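PDB 3IFT: glycine cleavage system H protein from Mycobacterium tuberculosis, which probably carries the methylamine group of glycine from the P protein to the T protein of the glycine cleavage system on a covalently bound lipoyl cofactor. Local coordinates for residues Asp31-Ile37 with Trp109-Val115; Ile37-Gln42 with Asp103-Ala107; Leu16-His22 with Leu130-Tyr136. Residue numbers count along the deposited sequence, not the author numbering.

Interaction 1: residues Asp31-Ile37 with Trp109-Val115; sequences DTVRVGI and WLLDIQV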
loop_
_atom_site.group_PDB
_atom_site.type_symbol
_atom_site.label_atom_id
_atom_site.label_comp_id
_atom_site.label_asym_id
_atom_site.label_seq_id
_atom_site.Cartn_x
_atom_site.Cartn_y
_atom_site.Cartn_z
ATOM N N ASP A 31 -16.402 -1.555 0.212
ATOM C CA ASP A 31 -15.953 -0.622 1.239
ATOM C C ASP A 31 -14.504 -0.798 1.650
ATOM O O ASP A 31 -14.026 -0.145 2.595
ATOM C CB ASP A 31 -16.844 -0.773 2.476
ATOM C CG ASP A 31 -16.766 -2.159 3.093
ATOM O OD1 ASP A 31 -16.072 -3.055 2.526
ATOM O OD2 ASP A 31 -17.414 -2.348 4.147
ATOM N N THR A 32 -13.794 -1.662 0.946
ATOM C CA THR A 32 -12.482 -2.064 1.368
ATOM C C THR A 32 -11.466 -1.910 0.251
ATOM O O THR A 32 -11.718 -2.251 -0.917
ATOM C CB THR A 32 -12.488 -3.531 1.824
ATOM O OG1 THR A 32 -13.419 -3.668 2.898
ATOM C CG2 THR A 32 -11.120 -3.958 2.312
ATOM N N VAL A 33 -10.312 -1.382 0.622
ATOM C CA VAL A 33 -9.175 -1.442 -0.256
ATOM C C VAL A 33 -8.095 -2.231 0.446
ATOM O O VAL A 33 -7.985 -2.229 1.677
ATOM C CB VAL A 33 -8.657 -0.068 -0.658
ATOM C CG1 VAL A 33 -9.676 0.655 -1.501
ATOM C CG2 VAL A 33 -8.296 0.753 0.579
ATOM N N ARG A 34 -7.311 -2.922 -0.361
ATOM C CA ARG A 34 -6.107 -3.519 0.112
ATOM C C ARG A 34 -4.951 -2.652 -0.363
ATOM O O ARG A 34 -4.997 -2.077 -1.441
ATOM C CB ARG A 34 -5.988 -4.924 -0.414
ATOM C CG ARG A 34 -4.726 -5.591 0.064
ATOM C CD ARG A 34 -4.927 -7.078 0.127
ATOM N NE ARG A 34 -5.799 -7.442 1.230
ATOM C CZ ARG A 34 -5.979 -8.695 1.649
ATOM N NH1 ARG A 34 -5.327 -9.682 1.066
ATOM N NH2 ARG A 34 -6.776 -8.946 2.676
ATOM N N VAL A 35 -3.917 -2.580 0.454
ATOM C CA VAL A 35 -2.801 -1.721 0.236
ATOM C C VAL A 35 -1.479 -2.446 0.425
ATOM O O VAL A 35 -1.290 -3.232 1.363
ATOM C CB VAL A 35 -2.891 -0.532 1.220
ATOM C CG1 VAL A 35 -1.797 0.440 1.013
ATOM C CG2 VAL A 35 -4.275 0.167 1.081
ATOM N N GLY A 36 -0.543 -2.153 -0.472
ATOM C CA GLY A 36 0.821 -2.607 -0.341
ATOM C C GLY A 36 1.725 -1.590 -0.972
ATOM O O GLY A 36 1.320 -0.461 -1.319
ATOM N N ILE A 37 2.981 -1.978 -1.096
ATOM C CA ILE A 37 3.934 -1.157 -1.811
ATOM C C ILE A 37 4.194 -1.775 -3.151
ATOM O O ILE A 37 4.037 -2.981 -3.358
ATOM C CB ILE A 37 5.260 -0.937 -1.053
ATOM C CG1 ILE A 37 5.948 -2.271 -0.704
ATOM C CG2 ILE A 37 5.027 -0.083 0.188
ATOM C CD1 ILE A 37 7.367 -2.052 -0.251
ATOM N N TRP A 109 1.024 -8.007 0.359
ATOM C CA TRP A 109 0.106 -6.929 0.762
ATOM C C TRP A 109 0.306 -6.555 2.234
ATOM O O TRP A 109 0.753 -7.354 3.059
ATOM C CB TRP A 109 -1.355 -7.329 0.490
ATOM C CG TRP A 109 -1.844 -8.447 1.403
ATOM C CD1 TRP A 109 -1.637 -9.776 1.246
ATOM C CD2 TRP A 109 -2.596 -8.298 2.603
ATOM N NE1 TRP A 109 -2.213 -10.469 2.276
ATOM C CE2 TRP A 109 -2.809 -9.581 3.123
ATOM C CE3 TRP A 109 -3.123 -7.196 3.292
ATOM C CZ2 TRP A 109 -3.539 -9.802 4.304
ATOM C CZ3 TRP A 109 -3.824 -7.422 4.471
ATOM C CH2 TRP A 109 -4.044 -8.702 4.943
ATOM N N LEU A 110 0.035 -5.308 2.574
ATOM C CA LEU A 110 0.304 -4.843 3.928
ATOM C C LEU A 110 -0.934 -4.819 4.795
ATOM O O LEU A 110 -0.913 -5.323 5.905
ATOM C CB LEU A 110 0.907 -3.444 3.890
ATOM C CG LEU A 110 2.153 -3.429 3.014
ATOM C CD1 LEU A 110 2.618 -2.038 2.938
ATOM C CD2 LEU A 110 3.268 -4.369 3.543
ATOM N N LEU A 111 -1.985 -4.189 4.294
ATOM C CA LEU A 111 -3.169 -3.936 5.095
ATOM C C LEU A 111 -4.342 -3.571 4.230
ATOM O O LEU A 111 -4.198 -3.283 3.035
ATOM C CB LEU A 111 -2.920 -2.815 6.110
ATOM C CG LEU A 111 -2.600 -1.391 5.673
ATOM C CD1 LEU A 111 -3.764 -0.725 4.969
ATOM C CD2 LEU A 111 -2.238 -0.552 6.926
ATOM N N ASP A 112 -5.508 -3.583 4.858
ATOM C CA ASP A 112 -6.723 -3.201 4.217
ATOM C C ASP A 112 -7.239 -2.000 4.938
ATOM O O ASP A 112 -7.111 -1.887 6.155
ATOM C CB ASP A 112 -7.791 -4.276 4.337
ATOM C CG ASP A 112 -7.500 -5.473 3.538
ATOM O OD1 ASP A 112 -6.566 -5.465 2.691
ATOM O OD2 ASP A 112 -8.209 -6.459 3.780
ATOM N N ILE A 113 -7.860 -1.115 4.191
ATOM C CA ILE A 113 -8.514 0.019 4.805
ATOM C C ILE A 113 -9.956 -0.171 4.411
ATOM O O ILE A 113 -10.268 -0.508 3.278
ATOM C CB ILE A 113 -7.938 1.380 4.353
ATOM C CG1 ILE A 113 -6.441 1.446 4.717
ATOM C CG2 ILE A 113 -8.726 2.523 4.988
ATOM C CD1 ILE A 113 -5.676 2.595 4.105
ATOM N N GLN A 114 -10.827 -0.070 5.398
ATOM C CA GLN A 114 -12.243 -0.193 5.154
ATOM C C GLN A 114 -12.796 1.211 5.327
ATOM O O GLN A 114 -12.388 1.932 6.227
ATOM C CB GLN A 114 -12.856 -1.165 6.156
ATOM C CG GLN A 114 -14.250 -1.574 5.853
ATOM C CD GLN A 114 -14.774 -2.636 6.810
ATOM O OE1 GLN A 114 -14.097 -3.032 7.748
ATOM N NE2 GLN A 114 -16.005 -3.083 6.579
ATOM N N VAL A 115 -13.677 1.598 4.429
ATOM C CA VAL A 115 -14.305 2.895 4.489
ATOM C C VAL A 115 -15.762 2.663 4.789
ATOM O O VAL A 115 -16.415 1.744 4.264
ATOM C CB VAL A 115 -14.165 3.699 3.180
ATOM C CG1 VAL A 115 -12.793 3.437 2.534
ATOM C CG2 VAL A 115 -15.283 3.348 2.214
#
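Strands 32-37 and 111-114 run antiparallel in the middle of the larger sheet of the lipoyl-domain fold, and a classic beta bulge marks one end of the pairing. Their axes approach to 4.5 Å, with N-to-C directions 148° apart. Backbone bonding is regular at first: Val33 N gives to Ile113 O and Ile113 N to Val33 O, both at 2.8 Å, and beyond the strand Val115 N reaches Asp31 O at 2.6 Å. Likewise, Val35 N donates to Leu111 O at 2.7 Å. The bulge follows, because Val35 O takes two donors, Leu111 N at 3.2 Å and Leu110 N at 2.7 Å; Leu110 and Leu111 together thus face one residue.

Apolar Val33, Val35, Leu111 and Ile113 share one face of the sheet, where Val33 CG2 lies 3.8 Å from Ile113 CB and Val35 CB 3.9 Å from Leu111 CD1. Ile82, Pro81 and Pro54 from loops pack against this face. Past the bulge, Ile37 and Leu110 meet and both touch Val100 of helix 99-102.

Thr32, Arg34, Asp112 and Gln114 line the other face, with Asp31 and Trp109 joining from the ends. Gln114 NE2 donates to Asp31 OD2 at 2.9 Å, while Asp31 OD1 accepts from Thr32 OG1 at 2.7 Å. Arg34 makes a two-pronged salt bridge to its cross-strand partner Asp112, NE to OD1 at 2.6 Å and NH2 to OD2 at 3.1 Å. This uses the guanidinium edge, while one face lies flat on Trp109, planes 8° apart, in a cation-pi stack that sets Arg34 CZ 3.4 Å from the centroid of the six-membered ring.

Interaction 2: residues Ile37-Gln42 with Asp103-Ala107; sequences ITDYAQ and DPYGA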
loop_
_atom_site.group_PDB
_atom_site.type_symbol
_atom_site.label_atom_id
_atom_site.label_comp_id
_atom_site.label_asym_id
_atom_site.label_seq_id
_atom_site.Cartn_x
_atom_site.Cartn_y
_atom_site.Cartn_z
ATOM N N ILE A 37 2.981 -1.978 -1.096
ATOM C CA ILE A 37 3.934 -1.157 -1.811
ATOM C C ILE A 37 4.194 -1.775 -3.151
ATOM O O ILE A 37 4.037 -2.981 -3.358
ATOM C CB ILE A 37 5.260 -0.937 -1.053
ATOM C CG1 ILE A 37 5.948 -2.271 -0.704
ATOM C CG2 ILE A 37 5.027 -0.083 0.188
ATOM C CD1 ILE A 37 7.367 -2.052 -0.251
ATOM N N THR A 38 4.567 -0.934 -4.091
ATOM C CA THR A 38 4.726 -1.394 -5.456
ATOM C C THR A 38 5.984 -2.257 -5.616
ATOM O O THR A 38 6.841 -2.295 -4.766
ATOM C CB THR A 38 4.750 -0.179 -6.374
ATOM O OG1 THR A 38 5.903 0.597 -6.074
ATOM C CG2 THR A 38 3.463 0.662 -6.108
ATOM N N ASP A 39 6.070 -2.951 -6.726
ATOM C CA ASP A 39 7.285 -3.612 -7.146
ATOM C C ASP A 39 8.489 -2.706 -7.154
ATOM O O ASP A 39 9.547 -3.062 -6.664
ATOM C CB ASP A 39 7.066 -4.183 -8.512
ATOM C CG ASP A 39 8.189 -5.060 -8.971
ATOM O OD1 ASP A 39 8.917 -5.591 -8.122
ATOM O OD2 ASP A 39 8.315 -5.225 -10.204
ATOM N N TYR A 40 8.314 -1.505 -7.683
ATOM C CA TYR A 40 9.363 -0.516 -7.691
ATOM C C TYR A 40 9.807 -0.178 -6.276
ATOM O O TYR A 40 10.977 -0.141 -6.014
ATOM C CB TYR A 40 8.848 0.742 -8.371
ATOM C CG TYR A 40 9.703 1.946 -8.153
ATOM C CD1 TYR A 40 10.728 2.250 -9.054
ATOM C CD2 TYR A 40 9.500 2.789 -7.081
ATOM C CE1 TYR A 40 11.512 3.348 -8.891
ATOM C CE2 TYR A 40 10.305 3.896 -6.891
ATOM C CZ TYR A 40 11.292 4.191 -7.831
ATOM O OH TYR A 40 12.110 5.299 -7.710
ATOM N N ALA A 41 8.851 0.029 -5.360
ATOM C CA ALA A 41 9.157 0.393 -3.988
ATOM C C ALA A 41 9.930 -0.718 -3.278
ATOM O O ALA A 41 10.935 -0.461 -2.623
ATOM C CB ALA A 41 7.897 0.721 -3.214
ATOM N N GLN A 42 9.468 -1.945 -3.399
ATOM C CA GLN A 42 10.110 -3.037 -2.697
ATOM C C GLN A 42 11.557 -3.216 -3.222
ATOM O O GLN A 42 12.520 -3.392 -2.452
ATOM C CB GLN A 42 9.267 -4.319 -2.789
ATOM C CG GLN A 42 9.169 -4.993 -4.142
ATOM C CD GLN A 42 10.457 -5.673 -4.552
ATOM O OE1 GLN A 42 11.301 -5.982 -3.716
ATOM N NE2 GLN A 42 10.628 -5.875 -5.849
ATOM N N ASP A 103 6.486 -10.700 -3.534
ATOM C CA ASP A 103 5.162 -10.703 -4.109
ATOM C C ASP A 103 4.388 -9.449 -3.702
ATOM O O ASP A 103 3.360 -9.534 -3.046
ATOM C CB ASP A 103 4.461 -12.009 -3.728
ATOM C CG ASP A 103 3.165 -12.206 -4.458
ATOM O OD1 ASP A 103 2.943 -11.563 -5.514
ATOM O OD2 ASP A 103 2.347 -12.983 -3.936
ATOM N N PRO A 104 4.894 -8.281 -4.117
ATOM C CA PRO A 104 4.437 -6.995 -3.568
ATOM C C PRO A 104 2.957 -6.731 -3.738
ATOM O O PRO A 104 2.362 -6.072 -2.911
ATOM C CB PRO A 104 5.249 -5.966 -4.364
ATOM C CG PRO A 104 5.749 -6.703 -5.553
ATOM C CD PRO A 104 5.962 -8.092 -5.120
ATOM N N TYR A 105 2.391 -7.258 -4.809
ATOM C CA TYR A 105 0.972 -7.127 -5.115
ATOM C C TYR A 105 0.128 -8.314 -4.671
ATOM O O TYR A 105 -1.070 -8.291 -4.854
ATOM C CB TYR A 105 0.784 -6.922 -6.590
ATOM C CG TYR A 105 1.565 -5.768 -7.105
ATOM C CD1 TYR A 105 1.295 -4.483 -6.661
ATOM C CD2 TYR A 105 2.608 -5.953 -8.019
ATOM C CE1 TYR A 105 2.006 -3.400 -7.132
ATOM C CE2 TYR A 105 3.330 -4.874 -8.476
ATOM C CZ TYR A 105 3.015 -3.601 -8.036
ATOM O OH TYR A 105 3.707 -2.519 -8.471
ATOM N N GLY A 106 0.740 -9.344 -4.101
ATOM C CA GLY A 106 -0.001 -10.577 -3.794
ATOM C C GLY A 106 0.080 -10.796 -2.315
ATOM O O GLY A 106 -0.532 -10.060 -1.548
ATOM N N ALA A 107 0.900 -11.774 -1.919
ATOM C CA ALA A 107 1.055 -12.186 -0.535
ATOM C C ALA A 107 1.804 -11.146 0.273
ATOM O O ALA A 107 1.845 -11.228 1.473
ATOM C CB ALA A 107 1.835 -13.549 -0.485
HETATM O O HOH W 1 3.224 -4.757 -0.575
#
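Here the start of helix 39-45 rests on the type I turn Asp103-Gly106, and side chains do most of the work. Thr38 is the N-cap: its p rotamer (chi1 65°) swings OG1 back over the first helical turn to accept from Ala41 N at 3.1 Å, and the same hydroxyl also bonds Tyr136 OH. Tyr105 starts out sideways, but at chi1 -55° (m) its ring extends to the helix start, where the phenol OH accepts from Asp39 N at 3.0 Å. That hydroxyl also bonds Asp11 O, so it ties the N-terminal arm to the first amide of the helix.

Asp39, in the t rotamer, has both carboxylate oxygens engaged: OD1 accepts from Gln42 NE2 at 2.9 Å, and OD2 from Asp11 N. Gln42 meets it by folding over, with chi1 69° and chi2 72° both p, and its OE1 takes a bond from Asn101 ND2. The fold lays the aliphatic part of Gln42 on the turn, CG 4.0 Å from Pro104 CB. Pro104 points toward 37-42 and packs at the strand-helix corner, its CB 3.4 Å from Ile37 O and its CG 3.8 Å from Asp39 CA. Water 1 bridges the two backbones, accepting from Ile37 N at 2.8 Å and lying 2.8 Å from Pro104 O, to which it can donate.

The contact thus joins the corner between strand 32-37 and helix 39-45 to the loop linking helix 99-102 with strand 111-114, and Trp24 of strand 23-29 reaches both the ring of Tyr105 and the carbonyl of Pro104.

Interaction 3: residues Leu16-His22 with Leu130-Tyr136; sequences LHYTAEH and LLDAEAY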
loop_
_atom_site.group_PDB
_atom_site.type_symbol
_atom_site.label_atom_id
_atom_site.label_comp_id
_atom_site.label_asym_id
_atom_site.label_seq_id
_atom_site.Cartn_x
_atom_site.Cartn_y
_atom_site.Cartn_z
ATOM N N LEU A 16 -4.745 -1.713 -10.438
ATOM C CA LEU A 16 -4.551 -1.105 -9.154
ATOM C C LEU A 16 -4.511 0.397 -9.280
ATOM O O LEU A 16 -4.303 0.952 -10.355
ATOM C CB LEU A 16 -3.230 -1.571 -8.568
ATOM C CG LEU A 16 -3.149 -3.053 -8.251
ATOM C CD1 LEU A 16 -1.710 -3.408 -7.900
ATOM C CD2 LEU A 16 -4.088 -3.364 -7.144
ATOM N N HIS A 17 -4.707 1.051 -8.151
ATOM C CA HIS A 17 -4.400 2.448 -8.052
ATOM C C HIS A 17 -3.170 2.569 -7.237
ATOM O O HIS A 17 -2.773 1.627 -6.549
ATOM C CB HIS A 17 -5.520 3.224 -7.394
ATOM C CG HIS A 17 -6.726 3.401 -8.269
ATOM N ND1 HIS A 17 -7.797 2.531 -8.243
ATOM C CD2 HIS A 17 -7.037 4.354 -9.184
ATOM C CE1 HIS A 17 -8.723 2.947 -9.091
ATOM N NE2 HIS A 17 -8.288 4.051 -9.676
ATOM N N TYR A 18 -2.567 3.746 -7.339
ATOM C CA TYR A 18 -1.284 4.009 -6.759
ATOM C C TYR A 18 -1.225 5.347 -6.147
ATOM O O TYR A 18 -2.001 6.257 -6.481
ATOM C CB TYR A 18 -0.197 3.920 -7.806
ATOM C CG TYR A 18 -0.161 2.585 -8.429
ATOM C CD1 TYR A 18 0.636 1.597 -7.910
ATOM C CD2 TYR A 18 -1.008 2.273 -9.480
ATOM C CE1 TYR A 18 0.643 0.328 -8.458
ATOM C CE2 TYR A 18 -1.017 1.029 -10.030
ATOM C CZ TYR A 18 -0.188 0.047 -9.532
ATOM O OH TYR A 18 -0.165 -1.225 -10.095
ATOM N N THR A 19 -0.277 5.473 -5.226
ATOM C CA THR A 19 0.122 6.779 -4.785
ATOM C C THR A 19 1.503 7.045 -5.335
ATOM O O THR A 19 2.272 6.114 -5.641
ATOM C CB THR A 19 0.151 6.856 -3.261
ATOM O OG1 THR A 19 1.219 6.061 -2.775
ATOM C CG2 THR A 19 -1.173 6.380 -2.647
ATOM N N ALA A 20 1.832 8.322 -5.412
ATOM C CA ALA A 20 3.167 8.788 -5.781
ATOM C C ALA A 20 4.238 8.240 -4.850
ATOM O O ALA A 20 5.400 8.169 -5.208
ATOM C CB ALA A 20 3.210 10.330 -5.758
ATOM N N GLU A 21 3.842 7.844 -3.661
ATOM C CA GLU A 21 4.794 7.386 -2.671
ATOM C C GLU A 21 4.886 5.870 -2.758
ATOM O O GLU A 21 5.372 5.255 -1.837
ATOM C CB GLU A 21 4.404 7.806 -1.274
ATOM C CG GLU A 21 4.481 9.308 -1.039
ATOM C CD GLU A 21 3.345 10.026 -1.696
ATOM O OE1 GLU A 21 2.228 9.542 -1.531
ATOM O OE2 GLU A 21 3.571 11.037 -2.400
ATOM N N HIS A 22 4.367 5.295 -3.853
ATOM C CA HIS A 22 4.638 3.903 -4.232
ATOM C C HIS A 22 3.858 2.908 -3.431
ATOM O O HIS A 22 4.325 1.806 -3.129
ATOM C CB HIS A 22 6.137 3.580 -4.164
ATOM C CG HIS A 22 6.989 4.664 -4.748
ATOM N ND1 HIS A 22 7.022 4.928 -6.098
ATOM C CD2 HIS A 22 7.782 5.588 -4.163
ATOM C CE1 HIS A 22 7.811 5.961 -6.323
ATOM N NE2 HIS A 22 8.277 6.390 -5.166
ATOM N N LEU A 130 -6.258 9.016 -6.283
ATOM C CA LEU A 130 -5.160 8.062 -6.510
ATOM C C LEU A 130 -4.772 8.004 -7.970
ATOM O O LEU A 130 -5.536 8.404 -8.835
ATOM C CB LEU A 130 -5.501 6.659 -6.007
ATOM C CG LEU A 130 -6.000 6.571 -4.571
ATOM C CD1 LEU A 130 -6.364 5.155 -4.241
ATOM C CD2 LEU A 130 -4.988 7.155 -3.563
ATOM N N LEU A 131 -3.584 7.499 -8.224
ATOM C CA LEU A 131 -3.066 7.390 -9.575
ATOM C C LEU A 131 -3.450 6.050 -10.173
ATOM O O LEU A 131 -3.599 5.033 -9.468
ATOM C CB LEU A 131 -1.546 7.500 -9.559
ATOM C CG LEU A 131 -0.959 8.675 -8.794
ATOM C CD1 LEU A 131 0.503 8.408 -8.584
ATOM C CD2 LEU A 131 -1.217 10.067 -9.479
ATOM N N ASP A 132 -3.616 6.043 -11.480
ATOM C CA ASP A 132 -3.788 4.798 -12.177
ATOM C C ASP A 132 -2.407 4.279 -12.554
ATOM O O ASP A 132 -1.372 4.932 -12.281
ATOM C CB ASP A 132 -4.800 4.886 -13.343
ATOM C CG ASP A 132 -4.356 5.786 -14.488
ATOM O OD1 ASP A 132 -3.202 6.259 -14.511
ATOM O OD2 ASP A 132 -5.201 6.022 -15.384
ATOM N N ALA A 133 -2.368 3.078 -13.095
ATOM C CA ALA A 133 -1.089 2.421 -13.360
ATOM C C ALA A 133 -0.213 3.308 -14.241
ATOM O O ALA A 133 0.991 3.420 -14.052
ATOM C CB ALA A 133 -1.313 1.077 -14.020
ATOM N N GLU A 134 -0.851 3.933 -15.220
ATOM C CA GLU A 134 -0.151 4.676 -16.237
ATOM C C GLU A 134 0.454 5.929 -15.610
ATOM O O GLU A 134 1.621 6.252 -15.849
ATOM C CB GLU A 134 -1.150 5.060 -17.335
ATOM C CG GLU A 134 -0.555 5.252 -18.695
ATOM C CD GLU A 134 -1.540 5.934 -19.661
ATOM O OE1 GLU A 134 -2.696 5.461 -19.771
ATOM O OE2 GLU A 134 -1.151 6.950 -20.274
ATOM N N ALA A 135 -0.344 6.615 -14.800
ATOM C CA ALA A 135 0.126 7.783 -14.083
ATOM C C ALA A 135 1.220 7.391 -13.077
ATOM O O ALA A 135 2.220 8.094 -12.914
ATOM C CB ALA A 135 -1.023 8.474 -13.361
ATOM N N TYR A 136 1.048 6.281 -12.397
ATOM C CA TYR A 136 2.106 5.836 -11.517
ATOM C C TYR A 136 3.412 5.594 -12.275
ATOM O O TYR A 136 4.440 6.132 -11.918
ATOM C CB TYR A 136 1.702 4.614 -10.728
ATOM C CG TYR A 136 2.793 4.191 -9.804
ATOM C CD1 TYR A 136 3.244 5.038 -8.775
ATOM C CD2 TYR A 136 3.380 2.964 -9.939
ATOM C CE1 TYR A 136 4.228 4.663 -7.956
ATOM C CE2 TYR A 136 4.393 2.575 -9.116
ATOM C CZ TYR A 136 4.813 3.404 -8.122
ATOM O OH TYR A 136 5.835 2.974 -7.289
HETATM O O HOH W 2 -4.631 1.536 -12.746
#
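The backbones of 16-22 and 130-136 meet in a single antiparallel bridge, Tyr18 with Leu131, CA atoms 4.7 Å apart: Tyr18 N donates to Leu131 O and Leu131 N to Tyr18 O, each at 2.7 Å. Then they part, 16-22 into the type I turn Thr19-His22 and 130-136 into helix 133-139. Asp132 is the helix N-cap, its OD1 accepting from Ala135 N at 2.9 Å, and water 2 joins Leu16 O to Ala133 N. The C-terminal helix is thereby fastened to the edge of the larger sheet at strand 17-18.

Tyr18, His22 and Tyr136 form an aromatic cluster beside the bridge. The tyrosine rings are nearly parallel, at 8°, but slid apart so that they barely overlap, with centroids 4.7 Å from each other; Tyr18 CE2 also touches Ala133 CA at 3.6 Å. Leu131 CD1 covers the turn at Ala20 N, 3.4 Å away. Tyr18 OH bonds Pro13 O, whereas Tyr136 OH meets Thr38 OG1 and hydrogen-bonds His22 ND1 at 2.6 Å.

Overall arrangement
Interaction 1 is a buried strand pairing in the middle of the larger sheet, whereas interactions 2 and 3 are partly buried and hold helix starts. Strand 32-37 runs straight into helix 39-45, so interactions 1 and 2 share Ile37; interaction 3 reaches the same sheet at one of its edge strands, 17-18. Chemistry follows place: a ladder of backbone bonds with a charged pair at the centre; a side-chain cap, a tyrosine hydroxyl and a bridging water at the corner; one bridge plus aromatic rings between 16-22 and the C-terminal helix. The last two meet directly, since Thr38 OG1 lies 2.7 Å from Tyr136 OH and Thr38 N 2.9 Å from His22 O, both probable hydrogen bonds.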